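Local coordinates for PipY (Synechococcus elongatus, PDB 5NM8), which binds pyridoxal 5'-phosphate and is probably involved in keeping the cellular level of this cofactor in balance, at residues V19-V24 against A39-F44; A81-D86 against G105-S110; E189-M194 against W208-T213. All coordinates share one frame; numbering follows the deposited sequence.

In the fold
Contacts 1 and 3 lie in the buried wall of an alanine racemase-like TIM barrel, contact 2 in its partly exposed outer layer. Contact 1 pairs the first two strands of the barrel. Contact 3 pairs its last two, bridging strands 189-191 and 208-211 and closing the ring. The two meet along neighbouring strands 20-24 and 208-211, where the ring of Trp208 packs on Ile22 and His43, and both touch the cofactor. Contact 2 stays apart, its centre about 21 Å from that of contact 1 and 23 Å from that of contact 3, between two helix ends. Backbone and side-chain hydrogen bonds hold contacts 1 and 3; contact 2 relies on apolar touching, an arginine among carbonyls and one water.

Contact 1. Residues V19-V24 against A39-F44; sequences VQLIAV and AGQRHF. With PLP (pyridoxal-5'-phosphate), chain C.
The carbonyl O of His43 takes two donors. Ala23 N reaches His43 O at 3.0 Å, tilted from the carbonyl plane, and Gln41 NE2 lies in that plane on a lone pair, 2.9 Å from the same His43 O. The same Gln41 NE2 sends its other N-H to Leu21 O at 3.0 Å, approaching that oxygen from above its carbonyl plane. Both acceptors lie almost within the plane of the Gln41 amide, which is thereby fixed flat between the two backbones, while OE1 is held by Arg12. With CG anti to the backbone N (chi1 -170°) and the chain then folded at chi2, the glutamine lays CG against Ala23 CB at 3.7 Å. Ala23 also rests on the ring of Phe44, CB to CD1 3.8 Å, and Phe44 CA makes a CA-H...O contact with Ala23 O at 3.2 Å. His43 sets CB against Leu21 O, and its ND1 is hydrogen-bonded to His68. These are the parallel strands of a beta-alpha-beta unit, with helix 30-38 as the crossover, ended by a Schellman motif at Gly40. Leu21 and Gln41 lie against helix 4-14, His43 and Ile22 turn to Trp208 and His68, and strand 208-211 flanks strand 20-24.

Contact 2. Residues A81-D86 against G105-S110; sequences AVEHFD and GELGRS
Leu107 and Arg109 together receive the last turn of helix 78-84. Leu107 CD1 does most of the apolar touching, 3.5 Å from Glu83 CG and 3.7 Å from Val82 CG1; its side chain crosses that of Glu83 at about a right angle and that of Val82 at a slant. The other methyl, CD2, comes alongside Glu83 OE2. Arg109 runs past Val82 in the opposite direction, its CB 4.0 Å from Val82 CG1, and folds back at chi2 (-76°) and chi3 (-89°), which lays the guanidinium across the carbonyls at the helix end. Val82 O sits over one face of that group, offset toward its rim, whereas Glu83 O comes at the edge, 3.6 Å from Arg109 NH2. Phe85 O stands 3.4 Å from the same Arg109 NH2. A positive charge among these oxygens would be expected to suit the negative end of the helix dipole. Asp86 OD1, at 4.3 Å from Arg109 NH2, is too distant for a salt bridge, and the carboxylate is tied through OD2 to Trp67 N. A water donates to Asp86 O at 2.6 Å and to Ser110 O at 3.3 Å. Farther out, Gly108 ends helix 94-107 in a Schellman motif and turns the chain to bring Arg109 across. Val82 also packs on Leu100 and Ile103 of helix 94-107. The contact thus joins two successive outer helices just before strands 87-91 and 112-116, with Phe85 buried against strand 66-69 and helix 49-58.

Contact 3. Residues E189-M194 against W208-T213; sequences ELSMGM and WIRVGT. With PLP (pyridoxal-5'-phosphate), chain C.
Arg210 joins cofactor and strand pair: NE donates to PLP N1 at 3.0 Å and almost straight (174°), and NH1 donates to Ser191 OG at 3.2 Å. PLP N1 and Ser191 O both lie at the edge of the guanidinium, in its plane, and Met194 SD comes near that plane 3.3 Å from Arg210 NH2. A water accepts from both Arg210 NH2 and Gly193 N. The chain runs straight through chi2 and bends at chi3 (-36°), which turns the group to N1. A leucine here would probably leave PLP N1 without its N-H partner and the pyridine end less firmly placed, though Ser191 OG would keep His89. Gly212 N binds PLP O1P at 2.9 Å, and Thr213 grips O3P with its backbone N and, at 2.7 Å, with OG1; a side chain on Gly212 would run into O3P. The backbones are tied by Trp208 N to Leu190 O, Met192 N to Trp208 O and Arg210 N to Gly193 O (2.8 Å). Ile209 CG2 presses on Met192 O, and Met194 CE lies by PLP O4P. An arginine donating to N1 is characteristic of alanine racemase-type enzymes and would disfavour protonation of the pyridine, probably weakening the ring as an electron sink.

Contact 1. Residues V19-V24 against A39-F44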
loop_
_atom_site.group_PDB
_atom_site.type_symbol
_atom_site.label_atom_id
_atom_site.label_comp_id
_atom_site.label_asym_id
_atom_site.label_seq_id
_atom_site.Cartn_x
_atom_site.Cartn_y
_atom_site.Cartn_z
ATOM N N VAL A 19 7.905 -10.185 5.709
ATOM C CA VAL A 19 6.640 -9.819 5.084
ATOM C C VAL A 19 5.704 -9.387 6.148
ATOM O O VAL A 19 5.588 -10.057 7.167
ATOM C CB VAL A 19 6.055 -10.963 4.233
ATOM C CG1 VAL A 19 4.758 -10.558 3.562
ATOM C CG2 VAL A 19 7.061 -11.373 3.175
ATOM N N GLN A 20 5.051 -8.242 5.948
ATOM C CA GLN A 20 3.933 -7.846 6.810
ATOM C C GLN A 20 2.649 -7.875 6.036
ATOM O O GLN A 20 2.586 -7.510 4.829
ATOM C CB GLN A 20 4.193 -6.475 7.425
ATOM C CG GLN A 20 5.472 -6.521 8.284
ATOM C CD GLN A 20 5.817 -5.194 8.910
ATOM O OE1 GLN A 20 5.225 -4.809 9.924
ATOM N NE2 GLN A 20 6.736 -4.453 8.277
ATOM N N LEU A 21 1.618 -8.298 6.716
ATOM C CA LEU A 21 0.319 -8.422 6.143
ATOM C C LEU A 21 -0.474 -7.145 6.396
ATOM O O LEU A 21 -0.535 -6.679 7.551
ATOM C CB LEU A 21 -0.387 -9.573 6.820
ATOM C CG LEU A 21 -1.887 -9.662 6.601
ATOM C CD1 LEU A 21 -2.119 -9.880 5.124
ATOM C CD2 LEU A 21 -2.415 -10.796 7.431
ATOM N N ILE A 22 -1.095 -6.590 5.358
ATOM C CA ILE A 22 -2.112 -5.522 5.517
ATOM C C ILE A 22 -3.474 -6.197 5.328
ATOM O O ILE A 22 -3.740 -6.802 4.268
ATOM C CB ILE A 22 -1.962 -4.341 4.489
ATOM C CG1 ILE A 22 -0.637 -3.603 4.677
ATOM C CG2 ILE A 22 -3.160 -3.371 4.610
ATOM C CD1 ILE A 22 -0.164 -2.730 3.544
ATOM N N ALA A 23 -4.333 -6.106 6.325
ATOM C CA ALA A 23 -5.652 -6.652 6.253
ATOM C C ALA A 23 -6.575 -5.626 5.553
ATOM O O ALA A 23 -6.824 -4.535 6.052
ATOM C CB ALA A 23 -6.156 -7.018 7.667
ATOM N N VAL A 24 -7.058 -5.943 4.368
ATOM C CA VAL A 24 -7.729 -4.957 3.555
ATOM C C VAL A 24 -9.202 -5.018 3.925
ATOM O O VAL A 24 -9.919 -5.949 3.514
ATOM C CB VAL A 24 -7.491 -5.224 2.049
ATOM C CG1 VAL A 24 -8.330 -4.281 1.199
ATOM C CG2 VAL A 24 -6.032 -5.027 1.731
ATOM N N ALA A 39 -7.465 -11.001 17.177
ATOM C CA ALA A 39 -6.466 -11.956 16.700
ATOM C C ALA A 39 -5.062 -11.386 16.477
ATOM O O ALA A 39 -4.220 -12.066 15.845
ATOM C CB ALA A 39 -6.942 -12.624 15.434
ATOM N N GLY A 40 -4.786 -10.193 16.972
ATOM C CA GLY A 40 -3.463 -9.587 16.894
ATOM C C GLY A 40 -3.156 -8.748 15.627
ATOM O O GLY A 40 -2.053 -8.244 15.522
ATOM N N GLN A 41 -4.094 -8.581 14.694
ATOM C CA GLN A 41 -3.843 -7.696 13.511
ATOM C C GLN A 41 -3.906 -6.180 13.867
ATOM O O GLN A 41 -4.800 -5.682 14.637
ATOM C CB GLN A 41 -4.857 -7.998 12.424
ATOM C CG GLN A 41 -4.608 -7.351 11.051
ATOM C CD GLN A 41 -3.327 -7.770 10.447
ATOM O OE1 GLN A 41 -2.779 -8.852 10.790
ATOM N NE2 GLN A 41 -2.772 -6.904 9.538
ATOM N N ARG A 42 -2.935 -5.438 13.335
ATOM C CA ARG A 42 -2.829 -4.021 13.555
ATOM C C ARG A 42 -2.858 -3.151 12.271
ATOM O O ARG A 42 -3.231 -2.025 12.362
ATOM C CB ARG A 42 -1.509 -3.751 14.314
ATOM C CG ARG A 42 -1.472 -4.357 15.748
ATOM C CD ARG A 42 -2.592 -3.778 16.635
ATOM N NE ARG A 42 -2.557 -4.333 18.006
ATOM C CZ ARG A 42 -3.201 -5.420 18.411
ATOM N NH1 ARG A 42 -3.940 -6.124 17.594
ATOM N NH2 ARG A 42 -3.093 -5.804 19.690
ATOM N N HIS A 43 -2.450 -3.695 11.130
ATOM C CA HIS A 43 -2.329 -2.944 9.848
ATOM C C HIS A 43 -3.587 -3.225 9.032
ATOM O O HIS A 43 -3.883 -4.345 8.735
ATOM C CB HIS A 43 -1.064 -3.407 9.122
ATOM C CG HIS A 43 0.206 -2.968 9.777
ATOM N ND1 HIS A 43 0.804 -1.759 9.496
ATOM C CD2 HIS A 43 0.981 -3.553 10.728
ATOM C CE1 HIS A 43 1.897 -1.621 10.224
ATOM N NE2 HIS A 43 2.020 -2.690 10.997
ATOM N N PHE A 44 -4.345 -2.191 8.726
ATOM C CA PHE A 44 -5.556 -2.267 7.981
ATOM C C PHE A 44 -5.493 -1.331 6.780
ATOM O O PHE A 44 -4.963 -0.212 6.842
ATOM C CB PHE A 44 -6.751 -1.955 8.840
ATOM C CG PHE A 44 -6.957 -3.004 9.918
ATOM C CD1 PHE A 44 -7.651 -4.153 9.636
ATOM C CD2 PHE A 44 -6.326 -2.878 11.154
ATOM C CE1 PHE A 44 -7.825 -5.180 10.593
ATOM C CE2 PHE A 44 -6.485 -3.880 12.134
ATOM C CZ PHE A 44 -7.272 -5.011 11.841
HETATM N N1 PLP C . -5.081 -3.950 -2.640
HETATM C C2 PLP C . -5.763 -3.036 -3.368
HETATM C C2A PLP C . -5.084 -1.836 -3.973
HETATM C C3 PLP C . -7.204 -3.225 -3.597
HETATM O O3 PLP C . -7.909 -2.339 -4.337
HETATM C C4 PLP C . -7.865 -4.403 -2.996
HETATM C C4A PLP C . -9.319 -4.623 -3.217
HETATM C C5 PLP C . -7.005 -5.332 -2.213
HETATM C C6 PLP C . -5.657 -5.034 -2.079
HETATM C C5A PLP C . -7.595 -6.575 -1.594
HETATM O O4P PLP C . -7.989 -7.458 -2.665
HETATM P P PLP C . -8.425 -8.984 -2.337
HETATM O O1P PLP C . -7.305 -9.494 -1.445
HETATM O O2P PLP C . -8.499 -9.615 -3.684
HETATM O O3P PLP C . -9.786 -8.905 -1.644
#

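Contact 2. Residues A81-D86 against G105-S110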
loop_
_atom_site.group_PDB
_atom_site.type_symbol
_atom_site.label_atom_id
_atom_site.label_comp_id
_atom_site.label_asym_id
_atom_site.label_seq_id
_atom_site.Cartn_x
_atom_site.Cartn_y
_atom_site.Cartn_z
ATOM N N ALA A 81 -6.372 12.563 3.817
ATOM C CA ALA A 81 -5.477 11.423 3.659
ATOM C C ALA A 81 -4.285 11.524 4.596
ATOM O O ALA A 81 -3.998 10.578 5.328
ATOM C CB ALA A 81 -5.006 11.269 2.239
ATOM N N VAL A 82 -3.632 12.687 4.595
ATOM C CA VAL A 82 -2.464 12.939 5.422
ATOM C C VAL A 82 -2.835 12.949 6.894
ATOM O O VAL A 82 -2.074 12.429 7.712
ATOM C CB VAL A 82 -1.782 14.271 5.025
ATOM C CG1 VAL A 82 -0.676 14.648 6.002
ATOM C CG2 VAL A 82 -1.205 14.125 3.621
ATOM N N GLU A 83 -3.988 13.480 7.234
ATOM C CA GLU A 83 -4.435 13.454 8.648
ATOM C C GLU A 83 -4.726 12.051 9.189
ATOM O O GLU A 83 -4.420 11.733 10.354
ATOM C CB GLU A 83 -5.701 14.290 8.820
ATOM C CG GLU A 83 -5.450 15.768 8.623
ATOM C CD GLU A 83 -6.610 16.673 9.023
ATOM O OE1 GLU A 83 -7.668 16.191 9.511
ATOM O OE2 GLU A 83 -6.427 17.897 8.870
ATOM N N HIS A 84 -5.323 11.195 8.367
ATOM C CA HIS A 84 -5.892 9.935 8.858
ATOM C C HIS A 84 -5.152 8.642 8.525
ATOM O O HIS A 84 -5.527 7.597 9.029
ATOM C CB HIS A 84 -7.321 9.811 8.347
ATOM C CG HIS A 84 -8.258 10.829 8.935
ATOM N ND1 HIS A 84 -8.935 10.616 10.119
ATOM C CD2 HIS A 84 -8.621 12.068 8.509
ATOM C CE1 HIS A 84 -9.673 11.686 10.400
ATOM N NE2 HIS A 84 -9.499 12.578 9.436
ATOM N N PHE A 85 -4.206 8.685 7.602
ATOM C CA PHE A 85 -3.439 7.508 7.216
ATOM C C PHE A 85 -1.967 7.655 7.585
ATOM O O PHE A 85 -1.383 8.736 7.478
ATOM C CB PHE A 85 -3.585 7.205 5.732
ATOM C CG PHE A 85 -4.951 6.772 5.336
ATOM C CD1 PHE A 85 -5.895 7.709 4.999
ATOM C CD2 PHE A 85 -5.306 5.448 5.293
ATOM C CE1 PHE A 85 -7.173 7.315 4.611
ATOM C CE2 PHE A 85 -6.582 5.048 4.945
ATOM C CZ PHE A 85 -7.515 5.983 4.583
ATOM N N ASP A 86 -1.378 6.530 7.956
ATOM C CA ASP A 86 0.018 6.361 8.266
ATOM C C ASP A 86 0.849 6.078 7.002
ATOM O O ASP A 86 1.982 6.558 6.857
ATOM C CB ASP A 86 0.130 5.159 9.226
ATOM C CG ASP A 86 -0.670 5.404 10.532
ATOM O OD1 ASP A 86 -0.124 6.226 11.312
ATOM O OD2 ASP A 86 -1.843 4.928 10.679
ATOM N N GLY A 105 3.987 18.925 5.790
ATOM C CA GLY A 105 4.683 20.104 6.390
ATOM C C GLY A 105 3.746 20.968 7.231
ATOM O O GLY A 105 4.009 21.209 8.412
ATOM N N GLU A 106 2.625 21.393 6.654
ATOM C CA GLU A 106 1.704 22.291 7.364
ATOM C C GLU A 106 1.050 21.604 8.571
ATOM O O GLU A 106 0.745 22.265 9.544
ATOM C CB GLU A 106 0.609 22.781 6.464
ATOM C CG GLU A 106 1.109 23.551 5.264
ATOM C CD GLU A 106 0.012 23.826 4.244
ATOM O OE1 GLU A 106 -1.124 23.322 4.381
ATOM O OE2 GLU A 106 0.310 24.559 3.281
ATOM N N LEU A 107 0.830 20.282 8.484
ATOM C CA LEU A 107 0.186 19.547 9.542
ATOM C C LEU A 107 1.140 18.978 10.601
ATOM O O LEU A 107 0.656 18.493 11.627
ATOM C CB LEU A 107 -0.629 18.381 8.943
ATOM C CG LEU A 107 -1.866 18.724 8.117
ATOM C CD1 LEU A 107 -2.494 17.440 7.658
ATOM C CD2 LEU A 107 -2.892 19.532 8.912
ATOM N N GLY A 108 2.447 18.990 10.346
ATOM C CA GLY A 108 3.431 18.299 11.151
ATOM C C GLY A 108 3.398 16.773 11.149
ATOM O O GLY A 108 3.710 16.145 12.172
ATOM N N ARG A 109 3.010 16.182 10.011
ATOM C CA ARG A 109 2.925 14.718 9.822
ATOM C C ARG A 109 4.014 14.326 8.806
ATOM O O ARG A 109 4.630 15.198 8.171
ATOM C CB ARG A 109 1.551 14.324 9.300
ATOM C CG ARG A 109 0.337 14.636 10.181
ATOM C CD ARG A 109 0.111 13.736 11.391
ATOM N NE ARG A 109 -0.708 12.539 11.111
ATOM C CZ ARG A 109 -0.250 11.332 10.729
ATOM N NH1 ARG A 109 1.074 11.104 10.526
ATOM N NH2 ARG A 109 -1.131 10.330 10.513
ATOM N N SER A 110 4.315 13.035 8.711
ATOM C CA SER A 110 5.264 12.495 7.730
ATOM C C SER A 110 4.747 11.093 7.254
ATOM O O SER A 110 5.117 10.057 7.804
ATOM C CB SER A 110 6.681 12.406 8.302
ATOM O OG SER A 110 7.659 12.088 7.301
HETATM O O HOH W 1 3.340 7.544 8.885
#

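Contact 3. Residues E189-M194 against W208-T213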
loop_
_atom_site.group_PDB
_atom_site.type_symbol
_atom_site.label_atom_id
_atom_site.label_comp_id
_atom_site.label_asym_id
_atom_site.label_seq_id
_atom_site.Cartn_x
_atom_site.Cartn_y
_atom_site.Cartn_z
ATOM N N GLU A 189 10.777 -1.154 0.445
ATOM C CA GLU A 189 9.529 -1.890 0.482
ATOM C C GLU A 189 8.966 -2.183 -0.918
ATOM O O GLU A 189 9.118 -1.398 -1.854
ATOM C CB GLU A 189 8.499 -1.116 1.317
ATOM C CG GLU A 189 8.986 -0.582 2.648
ATOM C CD GLU A 189 9.378 -1.669 3.632
ATOM O OE1 GLU A 189 8.735 -2.765 3.662
ATOM O OE2 GLU A 189 10.340 -1.409 4.361
ATOM N N LEU A 190 8.229 -3.279 -1.016
ATOM C CA LEU A 190 7.485 -3.661 -2.226
ATOM C C LEU A 190 6.103 -4.054 -1.767
ATOM O O LEU A 190 5.930 -5.027 -1.009
ATOM C CB LEU A 190 8.163 -4.812 -2.928
ATOM C CG LEU A 190 9.404 -4.467 -3.715
ATOM C CD1 LEU A 190 10.139 -5.701 -4.145
ATOM C CD2 LEU A 190 8.996 -3.681 -4.965
ATOM N N SER A 191 5.127 -3.254 -2.126
ATOM C CA SER A 191 3.735 -3.475 -1.738
ATOM C C SER A 191 3.078 -4.149 -2.921
ATOM O O SER A 191 2.770 -3.510 -3.976
ATOM C CB SER A 191 3.073 -2.175 -1.372
ATOM O OG SER A 191 1.657 -2.321 -1.180
ATOM N N MET A 192 2.946 -5.474 -2.791
ATOM C CA MET A 192 2.401 -6.300 -3.856
ATOM C C MET A 192 1.906 -7.611 -3.340
ATOM O O MET A 192 2.476 -8.183 -2.352
ATOM C CB MET A 192 3.415 -6.500 -5.012
ATOM C CG MET A 192 4.779 -6.986 -4.682
ATOM S SD MET A 192 5.945 -6.941 -6.093
ATOM C CE MET A 192 7.079 -8.176 -5.500
ATOM N N GLY A 193 0.868 -8.098 -4.006
ATOM C CA GLY A 193 0.240 -9.353 -3.666
ATOM C C GLY A 193 -1.078 -9.116 -2.937
ATOM O O GLY A 193 -1.131 -8.437 -1.909
ATOM N N MET A 194 -2.119 -9.724 -3.449
ATOM C CA MET A 194 -3.445 -9.664 -2.893
ATOM C C MET A 194 -3.949 -11.090 -2.716
ATOM O O MET A 194 -3.142 -12.032 -2.800
ATOM C CB MET A 194 -4.322 -8.830 -3.799
ATOM C CG MET A 194 -3.772 -7.417 -3.969
ATOM S SD MET A 194 -4.318 -6.485 -5.440
ATOM C CE MET A 194 -6.035 -6.942 -5.531
ATOM N N TRP A 208 5.178 -6.011 1.894
ATOM C CA TRP A 208 3.796 -5.751 2.333
ATOM C C TRP A 208 2.892 -6.490 1.397
ATOM O O TRP A 208 3.028 -6.322 0.172
ATOM C CB TRP A 208 3.431 -4.246 2.331
ATOM C CG TRP A 208 4.141 -3.478 3.318
ATOM C CD1 TRP A 208 5.305 -2.844 3.133
ATOM C CD2 TRP A 208 3.780 -3.267 4.696
ATOM N NE1 TRP A 208 5.722 -2.267 4.306
ATOM C CE2 TRP A 208 4.794 -2.507 5.278
ATOM C CE3 TRP A 208 2.717 -3.653 5.475
ATOM C CZ2 TRP A 208 4.731 -2.071 6.612
ATOM C CZ3 TRP A 208 2.653 -3.248 6.805
ATOM C CH2 TRP A 208 3.651 -2.485 7.357
ATOM N N ILE A 209 2.013 -7.349 1.920
ATOM C CA ILE A 209 0.973 -7.920 1.121
ATOM C C ILE A 209 -0.350 -7.349 1.563
ATOM O O ILE A 209 -0.478 -6.835 2.680
ATOM C CB ILE A 209 0.986 -9.482 1.083
ATOM C CG1 ILE A 209 0.836 -10.082 2.501
ATOM C CG2 ILE A 209 2.283 -9.993 0.442
ATOM C CD1 ILE A 209 0.485 -11.584 2.460
ATOM N N ARG A 210 -1.341 -7.412 0.695
ATOM C CA ARG A 210 -2.599 -6.672 0.905
ATOM C C ARG A 210 -3.726 -7.613 0.678
ATOM O O ARG A 210 -4.144 -7.833 -0.459
ATOM C CB ARG A 210 -2.690 -5.445 -0.056
ATOM C CG ARG A 210 -1.563 -4.427 0.111
ATOM C CD ARG A 210 -1.644 -3.227 -0.880
ATOM N NE ARG A 210 -2.149 -3.682 -2.175
ATOM C CZ ARG A 210 -1.429 -4.016 -3.238
ATOM N NH1 ARG A 210 -0.134 -3.845 -3.288
ATOM N NH2 ARG A 210 -2.065 -4.438 -4.300
ATOM N N VAL A 211 -4.213 -8.234 1.755
ATOM C CA VAL A 211 -5.171 -9.299 1.605
ATOM C C VAL A 211 -6.520 -8.923 2.178
ATOM O O VAL A 211 -6.636 -8.566 3.358
ATOM C CB VAL A 211 -4.631 -10.583 2.264
ATOM C CG1 VAL A 211 -5.628 -11.666 2.187
ATOM C CG2 VAL A 211 -3.362 -11.085 1.565
ATOM N N GLY A 212 -7.554 -9.039 1.360
ATOM C CA GLY A 212 -8.919 -8.717 1.816
ATOM C C GLY A 212 -9.814 -9.945 1.914
ATOM O O GLY A 212 -10.098 -10.460 3.014
ATOM N N THR A 213 -10.304 -10.365 0.764
ATOM C CA THR A 213 -11.261 -11.470 0.662
ATOM C C THR A 213 -10.840 -12.757 1.370
ATOM O O THR A 213 -11.618 -13.337 2.136
ATOM C CB THR A 213 -11.530 -11.738 -0.815
ATOM O OG1 THR A 213 -11.949 -10.498 -1.422
ATOM C CG2 THR A 213 -12.584 -12.804 -0.989
HETATM N N1 PLP C . -5.081 -3.950 -2.640
HETATM C C2 PLP C . -5.763 -3.036 -3.368
HETATM C C2A PLP C . -5.084 -1.836 -3.973
HETATM C C3 PLP C . -7.204 -3.225 -3.597
HETATM O O3 PLP C . -7.909 -2.339 -4.337
HETATM C C4 PLP C . -7.865 -4.403 -2.996
HETATM C C4A PLP C . -9.319 -4.623 -3.217
HETATM C C5 PLP C . -7.005 -5.332 -2.213
HETATM C C6 PLP C . -5.657 -5.034 -2.079
HETATM C C5A PLP C . -7.595 -6.575 -1.594
HETATM O O4P PLP C . -7.989 -7.458 -2.665
HETATM P P PLP C . -8.425 -8.984 -2.337
HETATM O O1P PLP C . -7.305 -9.494 -1.445
HETATM O O2P PLP C . -8.499 -9.615 -3.684
HETATM O O3P PLP C . -9.786 -8.905 -1.644
HETATM O O HOH W 2 -0.422 -6.569 -6.071
#